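Lectin 2 (Agrocybe aegerita, PDB 4TQK) binds N-acetylglucosamine in pockets spaced around the rim of a probable beta-propeller. Local coordinates at residues K282-I287 against V299-A304; A304-A309 against L322-F327; K337-V342 against I354-K359. The protein carries 1 engineered substitution. One frame throughout, in Å; residues are numbered along the deposited sequence.

Interactions 1 and 2 belong to one four-stranded antiparallel sheet, and interaction 3 opens the next sheet along the chain. Interactions 1 and 2 lie with their centres about 8 Å apart, share A304 and grip the same sugar, NAG (chain G): H283 and N303 hold its acetamide, Y307 its O6. A probable hydrogen bond, G300 N to Y307 O at 2.8 Å, ties them. Interaction 2 also sends D326 to NAG (chain H), whose acetamide sits in interaction 3, so that sugar is held by two successive sheets. The centres of interactions 2 and 3 are about 14 Å apart, joined by a probable hydrogen bond of 2.9 Å from R340 NH1 to F327 O. Interactions 1 and 3, about 12 Å apart, pack P284, F286 and F301 against R340.

Interaction 1 of 3, residues K282-I287 against V299-A304; sequences KHPRFI and VGFGNA. With NAG (2-acetamido-2-deoxy-beta-D-glucopyranose), chain G.
H283 reaches across to N303 through its imidazole N-H: NE2 donates to N303 OD1 at 3.1 Å, almost straight at 169°. OD1 lies in the ring plane, while the donor stands above the plane of the amide carbonyl, off its lone pairs; ring and amide planes are 83° apart. The imidazole is sandwiched. On one face sits the acetamido methyl, C8 of NAG (chain G), 3.8 Å above the ring plane and over its centre; on the other lies K282 CB. The carbonyl of the same acetamide is taken by the backbone, N303 N to O7 at 3.0 Å, and O7 comes close to the bare CA of G302.

Behind this first shell, Q279 N bonds H283 ND1, so both ring nitrogens are engaged and the ring's rotation is fixed. R285 NE folds back to H283 O at 2.9 Å. The hairpin then sets the register: F286 and V299 form a hydrogen-bonded pair, with F286 N to V299 O at 2.8 Å, and F301 N meets P284 O at 3.0 Å. Next to this ladder the F286 and F301 rings touch rim to rim, planes at 90°, with the CE2 atoms of F286 and F301 3.4 Å apart. Since ND1 accepts and NE2 donates, H283 is probably neutral. Its ring is a flat platform for the methyl while a peptide N-H binds the carbonyl: the acetamide is recognised through both its methyl and its carbonyl.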
loop_
_atom_site.group_PDB
_atom_site.type_symbol
_atom_site.label_atom_id
_atom_site.label_comp_id
_atom_site.label_asym_id
_atom_site.label_seq_id
_atom_site.Cartn_x
_atom_site.Cartn_y
_atom_site.Cartn_z
ATOM N N LYS A 282 -6.868 31.712 -11.681
ATOM C CA LYS A 282 -6.845 31.854 -10.232
ATOM C C LYS A 282 -7.554 30.737 -9.481
ATOM O O LYS A 282 -7.165 30.400 -8.360
ATOM C CB LYS A 282 -7.463 33.198 -9.819
ATOM C CG LYS A 282 -6.851 34.420 -10.478
ATOM C CD LYS A 282 -7.509 35.690 -9.978
ATOM C CE LYS A 282 -6.705 36.905 -10.396
ATOM N NZ LYS A 282 -7.314 38.168 -9.903
ATOM N N HIS A 283 -8.592 30.172 -10.093
ATOM C CA HIS A 283 -9.537 29.333 -9.360
ATOM C C HIS A 283 -9.631 27.927 -9.915
ATOM O O HIS A 283 -10.460 27.664 -10.774
ATOM C CB HIS A 283 -10.920 29.975 -9.383
ATOM C CG HIS A 283 -10.895 31.453 -9.150
ATOM N ND1 HIS A 283 -11.160 32.368 -10.148
ATOM C CD2 HIS A 283 -10.619 32.177 -8.042
ATOM C CE1 HIS A 283 -11.062 33.587 -9.658
ATOM N NE2 HIS A 283 -10.731 33.503 -8.383
ATOM N N PRO A 284 -8.753 27.026 -9.455
ATOM C CA PRO A 284 -8.863 25.653 -9.958
ATOM C C PRO A 284 -10.113 24.939 -9.442
ATOM O O PRO A 284 -10.475 25.119 -8.283
ATOM C CB PRO A 284 -7.571 24.975 -9.472
ATOM C CG PRO A 284 -6.946 25.901 -8.505
ATOM C CD PRO A 284 -7.467 27.283 -8.787
ATOM N N ARG A 285 -10.753 24.157 -10.307
ATOM C CA ARG A 285 -11.935 23.377 -9.955
ATOM C C ARG A 285 -11.737 21.882 -10.211
ATOM O O ARG A 285 -11.045 21.491 -11.147
ATOM C CB ARG A 285 -13.157 23.890 -10.721
ATOM C CG ARG A 285 -13.745 25.157 -10.120
ATOM C CD ARG A 285 -14.165 26.158 -11.188
ATOM N NE ARG A 285 -13.037 26.775 -11.887
ATOM C CZ ARG A 285 -13.170 27.545 -12.968
ATOM N NH1 ARG A 285 -14.377 27.793 -13.464
ATOM N NH2 ARG A 285 -12.099 28.060 -13.561
ATOM N N PHE A 286 -12.358 21.054 -9.371
ATOM C CA PHE A 286 -12.197 19.607 -9.437
ATOM C C PHE A 286 -13.542 18.935 -9.273
ATOM O O PHE A 286 -14.511 19.558 -8.838
ATOM C CB PHE A 286 -11.269 19.106 -8.321
ATOM C CG PHE A 286 -9.917 19.729 -8.347
ATOM C CD1 PHE A 286 -8.855 19.071 -8.937
ATOM C CD2 PHE A 286 -9.711 20.988 -7.814
ATOM C CE1 PHE A 286 -7.607 19.657 -8.986
ATOM C CE2 PHE A 286 -8.472 21.575 -7.860
ATOM C CZ PHE A 286 -7.415 20.909 -8.447
ATOM N N ILE A 287 -13.590 17.662 -9.640
ATOM C CA ILE A 287 -14.704 16.811 -9.290
ATOM C C ILE A 287 -14.160 15.665 -8.450
ATOM O O ILE A 287 -13.267 14.928 -8.885
ATOM C CB ILE A 287 -15.395 16.241 -10.527
ATOM C CG1 ILE A 287 -15.847 17.379 -11.442
ATOM C CG2 ILE A 287 -16.543 15.328 -10.114
ATOM C CD1 ILE A 287 -16.908 18.272 -10.831
ATOM N N VAL A 299 -15.913 20.899 -6.475
ATOM C CA VAL A 299 -15.065 21.626 -5.538
ATOM C C VAL A 299 -14.305 22.730 -6.276
ATOM O O VAL A 299 -13.719 22.489 -7.323
ATOM C CB VAL A 299 -14.047 20.691 -4.850
ATOM C CG1 VAL A 299 -13.229 21.463 -3.829
ATOM C CG2 VAL A 299 -14.750 19.509 -4.199
ATOM N N GLY A 300 -14.319 23.940 -5.738
ATOM C CA GLY A 300 -13.562 25.018 -6.343
ATOM C C GLY A 300 -12.788 25.875 -5.361
ATOM O O GLY A 300 -13.274 26.254 -4.294
ATOM N N PHE A 301 -11.561 26.189 -5.739
ATOM C CA PHE A 301 -10.742 27.096 -4.969
ATOM C C PHE A 301 -10.930 28.529 -5.497
ATOM O O PHE A 301 -10.279 28.940 -6.463
ATOM C CB PHE A 301 -9.288 26.636 -5.044
ATOM C CG PHE A 301 -9.084 25.255 -4.495
ATOM C CD1 PHE A 301 -8.759 25.070 -3.158
ATOM C CD2 PHE A 301 -9.280 24.135 -5.297
ATOM C CE1 PHE A 301 -8.592 23.794 -2.640
ATOM C CE2 PHE A 301 -9.119 22.851 -4.781
ATOM C CZ PHE A 301 -8.777 22.685 -3.453
ATOM N N GLY A 302 -11.831 29.277 -4.861
ATOM C CA GLY A 302 -12.182 30.616 -5.319
ATOM C C GLY A 302 -11.373 31.683 -4.614
ATOM O O GLY A 302 -10.283 31.409 -4.112
ATOM N N ASN A 303 -11.889 32.904 -4.562
ATOM C CA ASN A 303 -11.155 33.965 -3.881
ATOM C C ASN A 303 -11.052 33.774 -2.370
ATOM O O ASN A 303 -9.968 33.864 -1.812
ATOM C CB ASN A 303 -11.753 35.338 -4.179
ATOM C CG ASN A 303 -11.611 35.733 -5.626
ATOM O OD1 ASN A 303 -10.512 35.698 -6.197
ATOM N ND2 ASN A 303 -12.728 36.120 -6.237
ATOM N N ALA A 304 -12.180 33.543 -1.703
ATOM C CA ALA A 304 -12.200 33.521 -0.243
ATOM C C ALA A 304 -11.813 32.173 0.328
ATOM O O ALA A 304 -11.362 32.085 1.469
ATOM C CB ALA A 304 -13.563 33.939 0.288
HETATM C C1 NAG G . -18.061 34.735 -5.318
HETATM C C2 NAG G . -17.606 33.315 -5.618
HETATM C C3 NAG G . -18.888 32.607 -6.017
HETATM C C4 NAG G . -19.869 32.676 -4.850
HETATM C C5 NAG G . -20.062 34.112 -4.360
HETATM C C6 NAG G . -20.939 34.192 -3.114
HETATM C C7 NAG G . -15.290 33.038 -6.458
HETATM C C8 NAG G . -14.430 32.942 -7.687
HETATM N N2 NAG G . -16.593 33.274 -6.662
HETATM O O1 NAG G . -16.968 35.605 -5.218
HETATM O O3 NAG G . -18.646 31.272 -6.391
HETATM O O4 NAG G . -21.098 32.171 -5.276
HETATM O O5 NAG G . -18.804 34.703 -4.118
HETATM O O6 NAG G . -20.353 33.469 -2.054
HETATM O O7 NAG G . -14.774 32.894 -5.350
HETATM O O HOH W 1 -7.671 30.160 -5.573
#

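Interaction 2 of 3, residues A304-A309 against L322-F327; sequences AGVYVA and LVLKDF. With NAG (2-acetamido-2-deoxy-beta-D-glucopyranose), chain G; NAG (2-acetamido-2-deoxy-beta-D-glucopyranose), chain H.
With CG turned beside its own backbone N (chi1 -80°), Y307 brings a ring face under L322 CB, which sits 3.9 Å from the centroid of the Y307 ring, displaced toward its rim, in a CH-pi contact. L322 carries its own CG anti to the backbone N (chi1 -178°), and from there the CD1 branch goes on to A304 CB, 4.0 Å away. At the far end of the ring, Y307 OH shares a hydrogen bond of 2.6 Å with O6 of NAG (chain G); either hydroxyl could be the donor.

On the other side of the strands, V306 CG1 meets V323 CG2 at 4.0 Å, while V306 CG2 touches D326 O and F327 CB. V323 CG1 packs on V308 CB at 3.8 Å. All this is held by the last hairpin of the four-stranded sheet, strands 306-309 and 321-324, whose short segments run at 128° to each other; V306 N donates to L324 O at 2.8 Å, and V323 N to V306 O. Where they part, G305 CA slips in against the carbonyls of L324 and D326, and K325 centres an inverse gamma turn.

Just after the turn, D326 reaches the neighbouring sugar. Its two oxygens take O3 and O4 of NAG (chain H), D326 OD1 at a very short 2.5 Å from O3 and D326 OD2 at 2.8 Å from O4. OD1 also receives F327 N, which steadies the carboxylate, and the F327 ring meets that of W333.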
loop_
_atom_site.group_PDB
_atom_site.type_symbol
_atom_site.label_atom_id
_atom_site.label_comp_id
_atom_site.label_asym_id
_atom_site.label_seq_id
_atom_site.Cartn_x
_atom_site.Cartn_y
_atom_site.Cartn_z
ATOM N N ALA A 304 -12.180 33.543 -1.703
ATOM C CA ALA A 304 -12.200 33.521 -0.243
ATOM C C ALA A 304 -11.813 32.173 0.328
ATOM O O ALA A 304 -11.362 32.085 1.469
ATOM C CB ALA A 304 -13.563 33.939 0.288
ATOM N N GLY A 305 -12.003 31.118 -0.453
ATOM C CA GLY A 305 -11.708 29.788 0.040
ATOM C C GLY A 305 -12.317 28.694 -0.795
ATOM O O GLY A 305 -12.621 28.897 -1.975
ATOM N N VAL A 306 -12.496 27.531 -0.173
ATOM C CA VAL A 306 -13.019 26.346 -0.843
ATOM C C VAL A 306 -14.554 26.303 -0.917
ATOM O O VAL A 306 -15.212 26.268 0.104
ATOM C CB VAL A 306 -12.515 25.077 -0.140
ATOM C CG1 VAL A 306 -13.024 23.841 -0.854
ATOM C CG2 VAL A 306 -10.989 25.077 -0.082
ATOM N N TYR A 307 -15.106 26.327 -2.130
ATOM C CA TYR A 307 -16.544 26.163 -2.341
ATOM C C TYR A 307 -16.817 24.753 -2.839
ATOM O O TYR A 307 -15.987 24.137 -3.518
ATOM C CB TYR A 307 -17.104 27.153 -3.367
ATOM C CG TYR A 307 -17.378 28.544 -2.841
ATOM C CD1 TYR A 307 -18.638 28.896 -2.383
ATOM C CD2 TYR A 307 -16.379 29.511 -2.820
ATOM C CE1 TYR A 307 -18.890 30.166 -1.900
ATOM C CE2 TYR A 307 -16.623 30.784 -2.334
ATOM C CZ TYR A 307 -17.884 31.105 -1.886
ATOM O OH TYR A 307 -18.137 32.359 -1.413
ATOM N N VAL A 308 -18.003 24.264 -2.521
ATOM C CA VAL A 308 -18.359 22.887 -2.790
ATOM C C VAL A 308 -19.838 22.840 -3.123
ATOM O O VAL A 308 -20.605 23.674 -2.640
ATOM C CB VAL A 308 -18.086 22.039 -1.533
ATOM C CG1 VAL A 308 -19.104 20.930 -1.383
ATOM C CG2 VAL A 308 -16.642 21.520 -1.527
ATOM N N ALA A 309 -20.234 21.892 -3.968
ATOM C CA ALA A 309 -21.640 21.587 -4.168
ATOM C C ALA A 309 -21.814 20.077 -4.197
ATOM O O ALA A 309 -21.161 19.381 -4.986
ATOM C CB ALA A 309 -22.173 22.225 -5.454
ATOM N N LEU A 322 -19.472 27.811 0.840
ATOM C CA LEU A 322 -18.062 27.829 1.219
ATOM C C LEU A 322 -17.808 26.938 2.439
ATOM O O LEU A 322 -18.445 27.125 3.478
ATOM C CB LEU A 322 -17.630 29.259 1.535
ATOM C CG LEU A 322 -16.154 29.476 1.898
ATOM C CD1 LEU A 322 -15.747 30.899 1.619
ATOM C CD2 LEU A 322 -15.851 29.095 3.346
ATOM N N VAL A 323 -16.867 25.994 2.333
ATOM C CA VAL A 323 -16.603 25.058 3.436
ATOM C C VAL A 323 -15.270 25.260 4.177
ATOM O O VAL A 323 -15.025 24.639 5.223
ATOM C CB VAL A 323 -16.650 23.581 2.984
ATOM C CG1 VAL A 323 -17.838 23.333 2.081
ATOM C CG2 VAL A 323 -15.336 23.194 2.291
ATOM N N LEU A 324 -14.406 26.111 3.646
ATOM C CA LEU A 324 -13.112 26.309 4.278
ATOM C C LEU A 324 -12.429 27.605 3.826
ATOM O O LEU A 324 -12.228 27.850 2.631
ATOM C CB LEU A 324 -12.221 25.079 4.057
ATOM C CG LEU A 324 -10.789 25.133 4.593
ATOM C CD1 LEU A 324 -10.746 25.128 6.123
ATOM C CD2 LEU A 324 -10.010 23.968 4.039
ATOM N N LYS A 325 -12.089 28.435 4.806
ATOM C CA LYS A 325 -11.443 29.715 4.557
ATOM C C LYS A 325 -9.942 29.571 4.387
ATOM O O LYS A 325 -9.175 30.080 5.200
ATOM C CB LYS A 325 -11.731 30.675 5.711
ATOM C CG LYS A 325 -13.118 31.271 5.652
ATOM C CD LYS A 325 -13.289 31.986 4.322
ATOM C CE LYS A 325 -12.204 33.052 4.101
ATOM N NZ LYS A 325 -12.653 34.394 4.539
ATOM N N ASP A 326 -9.528 28.867 3.342
ATOM C CA ASP A 326 -8.107 28.714 3.039
ATOM C C ASP A 326 -7.980 28.128 1.643
ATOM O O ASP A 326 -8.980 27.806 1.007
ATOM C CB ASP A 326 -7.414 27.798 4.064
ATOM C CG ASP A 326 -5.939 28.150 4.273
ATOM O OD1 ASP A 326 -5.346 28.777 3.374
ATOM O OD2 ASP A 326 -5.372 27.808 5.342
ATOM N N PHE A 327 -6.747 27.993 1.172
ATOM C CA PHE A 327 -6.474 27.388 -0.123
ATOM C C PHE A 327 -7.060 28.208 -1.268
ATOM O O PHE A 327 -7.247 27.698 -2.368
ATOM C CB PHE A 327 -6.985 25.938 -0.157
ATOM C CG PHE A 327 -6.329 25.043 0.871
ATOM C CD1 PHE A 327 -5.002 24.647 0.725
ATOM C CD2 PHE A 327 -7.032 24.602 1.980
ATOM C CE1 PHE A 327 -4.406 23.838 1.665
ATOM C CE2 PHE A 327 -6.432 23.797 2.920
ATOM C CZ PHE A 327 -5.125 23.408 2.762
HETATM C C1 NAG G . -18.061 34.735 -5.318
HETATM C C2 NAG G . -17.606 33.315 -5.618
HETATM C C3 NAG G . -18.888 32.607 -6.017
HETATM C C4 NAG G . -19.869 32.676 -4.850
HETATM C C5 NAG G . -20.062 34.112 -4.360
HETATM C C6 NAG G . -20.939 34.192 -3.114
HETATM C C7 NAG G . -15.290 33.038 -6.458
HETATM C C8 NAG G . -14.430 32.942 -7.687
HETATM N N2 NAG G . -16.593 33.274 -6.662
HETATM O O1 NAG G . -16.968 35.605 -5.218
HETATM O O3 NAG G . -18.646 31.272 -6.391
HETATM O O4 NAG G . -21.098 32.171 -5.276
HETATM O O5 NAG G . -18.804 34.703 -4.118
HETATM O O6 NAG G . -20.353 33.469 -2.054
HETATM O O7 NAG G . -14.774 32.894 -5.350
HETATM C C1 NAG H . 0.081 30.840 4.233
HETATM C C2 NAG H . -0.634 29.791 3.408
HETATM C C3 NAG H . -2.060 29.735 3.947
HETATM C C4 NAG H . -1.999 29.340 5.420
HETATM C C5 NAG H . -1.023 30.205 6.213
HETATM C C6 NAG H . -0.808 29.617 7.609
HETATM C C7 NAG H . 0.254 29.530 1.120
HETATM C C8 NAG H . 0.211 30.087 -0.275
HETATM N N2 NAG H . -0.579 30.103 1.990
HETATM O O1 NAG H . 1.338 31.112 3.654
HETATM O O3 NAG H . -2.854 28.830 3.206
HETATM O O4 NAG H . -3.257 29.476 6.031
HETATM O O5 NAG H . 0.220 30.333 5.550
HETATM O O6 NAG H . -0.151 28.373 7.513
HETATM O O7 NAG H . 1.024 28.605 1.394
#

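Interaction 3 of 3, residues K337-V342 against I354-K359; sequences KHRRFV and IGFGEK. With NAG (2-acetamido-2-deoxy-beta-D-glucopyranose), chain H.
The pocket of NAG (chain H) has H338 and E358 on its acetamide side, at the open end of the hairpin formed by strands 339-343 and 352-356. H338 NE2 donates to E358 OE1 at 3.1 Å (162°), arriving nearly along the C-O axis, with ring and carboxylate planes almost perpendicular. The same oxygen takes K337 NZ on its syn lone pair at 2.9 Å, so OE1 is gripped by two donors; a weak bond from K337 NZ to OE2 completes the salt bridge. E358 gets there by running out with CG anti to its backbone N (chi1 -176°) and bending at chi2 (71°), which curls the carboxylate toward the histidine. Two donors on one carboxylate probably keep it ionised.

The acetamido methyl C8 lies over one face of the H338 ring, 3.5 Å above the plane and toward the rim, with K337 CB on the opposite face. E358 N holds O7 of the sugar at 2.8 Å. H338 ND1 is hydrogen-bonded to T334 N, and K337 makes a cation-pi contact with F384.

Farther along the hairpin, away from the sugar, the strands pair unevenly: F356 N to R339 O is short at 2.7 Å, but R339 N to F356 O is weak at 3.3 Å. The F341 and I354 pair follows, F341 CB touching I354 CG2. A water donates to both K337 O and F356 O.

R339, F341 and F356 face strand 395-399, through C396 and M398, and R339 also bonds T394; R340, on the other face of the sheet, packs against F301 of strand 297-301 and gives NH1 to F327 O.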
loop_
_atom_site.group_PDB
_atom_site.type_symbol
_atom_site.label_atom_id
_atom_site.label_comp_id
_atom_site.label_asym_id
_atom_site.label_seq_id
_atom_site.Cartn_x
_atom_site.Cartn_y
_atom_site.Cartn_z
ATOM N N LYS A 337 2.669 29.172 -8.585
ATOM C CA LYS A 337 3.590 28.782 -7.518
ATOM C C LYS A 337 3.158 27.520 -6.771
ATOM O O LYS A 337 4.001 26.754 -6.308
ATOM C CB LYS A 337 3.782 29.934 -6.527
ATOM C CG LYS A 337 4.396 31.174 -7.149
ATOM C CD LYS A 337 5.596 31.649 -6.359
ATOM C CE LYS A 337 5.180 32.668 -5.323
ATOM N NZ LYS A 337 6.172 32.804 -4.216
ATOM N N HIS A 338 1.850 27.312 -6.669
ATOM C CA HIS A 338 1.304 26.324 -5.746
ATOM C C HIS A 338 0.494 25.215 -6.423
ATOM O O HIS A 338 0.045 25.363 -7.561
ATOM C CB HIS A 338 0.462 27.040 -4.695
ATOM C CG HIS A 338 1.147 28.226 -4.094
ATOM N ND1 HIS A 338 0.626 29.503 -4.157
ATOM C CD2 HIS A 338 2.320 28.332 -3.425
ATOM C CE1 HIS A 338 1.447 30.341 -3.549
ATOM N NE2 HIS A 338 2.480 29.654 -3.092
ATOM N N ARG A 339 0.330 24.101 -5.711
ATOM C CA ARG A 339 -0.422 22.947 -6.210
ATOM C C ARG A 339 -1.530 22.598 -5.229
ATOM O O ARG A 339 -1.289 22.489 -4.030
ATOM C CB ARG A 339 0.476 21.717 -6.354
ATOM C CG ARG A 339 1.406 21.715 -7.554
ATOM C CD ARG A 339 2.843 21.788 -7.088
ATOM N NE ARG A 339 3.812 21.509 -8.147
ATOM C CZ ARG A 339 5.117 21.723 -8.019
ATOM N NH1 ARG A 339 5.598 22.220 -6.889
ATOM N NH2 ARG A 339 5.939 21.456 -9.015
ATOM N N ARG A 340 -2.740 22.418 -5.735
ATOM C CA ARG A 340 -3.833 21.964 -4.897
ATOM C C ARG A 340 -4.478 20.709 -5.477
ATOM O O ARG A 340 -4.688 20.621 -6.687
ATOM C CB ARG A 340 -4.853 23.088 -4.689
ATOM C CG ARG A 340 -4.370 24.166 -3.732
ATOM C CD ARG A 340 -5.077 25.517 -3.932
ATOM N NE ARG A 340 -4.527 26.254 -5.068
ATOM C CZ ARG A 340 -5.059 27.363 -5.584
ATOM N NH1 ARG A 340 -6.166 27.881 -5.069
ATOM N NH2 ARG A 340 -4.486 27.952 -6.621
ATOM N N PHE A 341 -4.786 19.745 -4.603
ATOM C CA PHE A 341 -5.510 18.532 -5.003
ATOM C C PHE A 341 -6.621 18.183 -4.041
ATOM O O PHE A 341 -6.555 18.528 -2.869
ATOM C CB PHE A 341 -4.563 17.334 -5.102
ATOM C CG PHE A 341 -3.520 17.488 -6.157
ATOM C CD1 PHE A 341 -3.869 17.431 -7.506
ATOM C CD2 PHE A 341 -2.198 17.703 -5.812
ATOM C CE1 PHE A 341 -2.904 17.579 -8.495
ATOM C CE2 PHE A 341 -1.232 17.857 -6.785
ATOM C CZ PHE A 341 -1.581 17.792 -8.133
ATOM N N VAL A 342 -7.631 17.478 -4.547
ATOM C CA VAL A 342 -8.731 16.973 -3.726
ATOM C C VAL A 342 -8.765 15.456 -3.861
ATOM O O VAL A 342 -9.197 14.919 -4.892
ATOM C CB VAL A 342 -10.093 17.553 -4.169
ATOM C CG1 VAL A 342 -11.175 17.267 -3.116
ATOM C CG2 VAL A 342 -9.975 19.038 -4.423
ATOM N N ILE A 354 -5.452 18.841 0.040
ATOM C CA ILE A 354 -4.017 18.974 0.247
ATOM C C ILE A 354 -3.487 20.052 -0.680
ATOM O O ILE A 354 -3.865 20.116 -1.841
ATOM C CB ILE A 354 -3.289 17.620 0.030
ATOM C CG1 ILE A 354 -1.804 17.734 0.364
ATOM C CG2 ILE A 354 -3.496 17.079 -1.392
ATOM C CD1 ILE A 354 -1.178 16.397 0.669
ATOM N N GLY A 355 -2.643 20.931 -0.151
ATOM C CA GLY A 355 -2.101 22.030 -0.928
ATOM C C GLY A 355 -0.617 22.223 -0.686
ATOM O O GLY A 355 -0.169 22.267 0.451
ATOM N N PHE A 356 0.152 22.318 -1.766
ATOM C CA PHE A 356 1.582 22.560 -1.668
ATOM C C PHE A 356 1.812 24.060 -1.730
ATOM O O PHE A 356 1.836 24.657 -2.810
ATOM C CB PHE A 356 2.333 21.840 -2.781
ATOM C CG PHE A 356 2.188 20.350 -2.738
ATOM C CD1 PHE A 356 1.740 19.718 -1.593
ATOM C CD2 PHE A 356 2.499 19.577 -3.837
ATOM C CE1 PHE A 356 1.603 18.342 -1.553
ATOM C CE2 PHE A 356 2.361 18.197 -3.798
ATOM C CZ PHE A 356 1.916 17.581 -2.661
ATOM N N GLY A 357 1.970 24.659 -0.554
ATOM C CA GLY A 357 1.945 26.098 -0.424
ATOM C C GLY A 357 3.305 26.758 -0.460
ATOM O O GLY A 357 4.297 26.158 -0.886
ATOM N N GLU A 358 3.339 28.008 -0.009
ATOM C CA GLU A 358 4.544 28.822 -0.071
ATOM C C GLU A 358 5.688 28.243 0.770
ATOM O O GLU A 358 6.840 28.235 0.330
ATOM C CB GLU A 358 4.226 30.260 0.349
ATOM C CG GLU A 358 5.390 31.224 0.228
ATOM C CD GLU A 358 5.753 31.536 -1.206
ATOM O OE1 GLU A 358 5.021 31.101 -2.114
ATOM O OE2 GLU A 358 6.774 32.218 -1.431
ATOM N N LYS A 359 5.362 27.738 1.958
ATOM C CA LYS A 359 6.370 27.223 2.888
ATOM C C LYS A 359 6.004 25.862 3.473
ATOM O O LYS A 359 6.830 25.204 4.112
ATOM C CB LYS A 359 6.576 28.215 4.038
ATOM C CG LYS A 359 7.105 29.573 3.613
ATOM C CD LYS A 359 6.320 30.706 4.261
ATOM C CE LYS A 359 6.930 32.061 3.923
ATOM N NZ LYS A 359 8.347 32.171 4.404
HETATM C C1 NAG H . 0.081 30.840 4.233
HETATM C C2 NAG H . -0.634 29.791 3.408
HETATM C C3 NAG H . -2.060 29.735 3.947
HETATM C C4 NAG H . -1.999 29.340 5.420
HETATM C C5 NAG H . -1.023 30.205 6.213
HETATM C C6 NAG H . -0.808 29.617 7.609
HETATM C C7 NAG H . 0.254 29.530 1.120
HETATM C C8 NAG H . 0.211 30.087 -0.275
HETATM N N2 NAG H . -0.579 30.103 1.990
HETATM O O1 NAG H . 1.338 31.112 3.654
HETATM O O3 NAG H . -2.854 28.830 3.206
HETATM O O4 NAG H . -3.257 29.476 6.031
HETATM O O5 NAG H . 0.220 30.333 5.550
HETATM O O6 NAG H . -0.151 28.373 7.513
HETATM O O7 NAG H . 1.024 28.605 1.394
HETATM O O HOH W 2 4.566 24.835 -4.272
#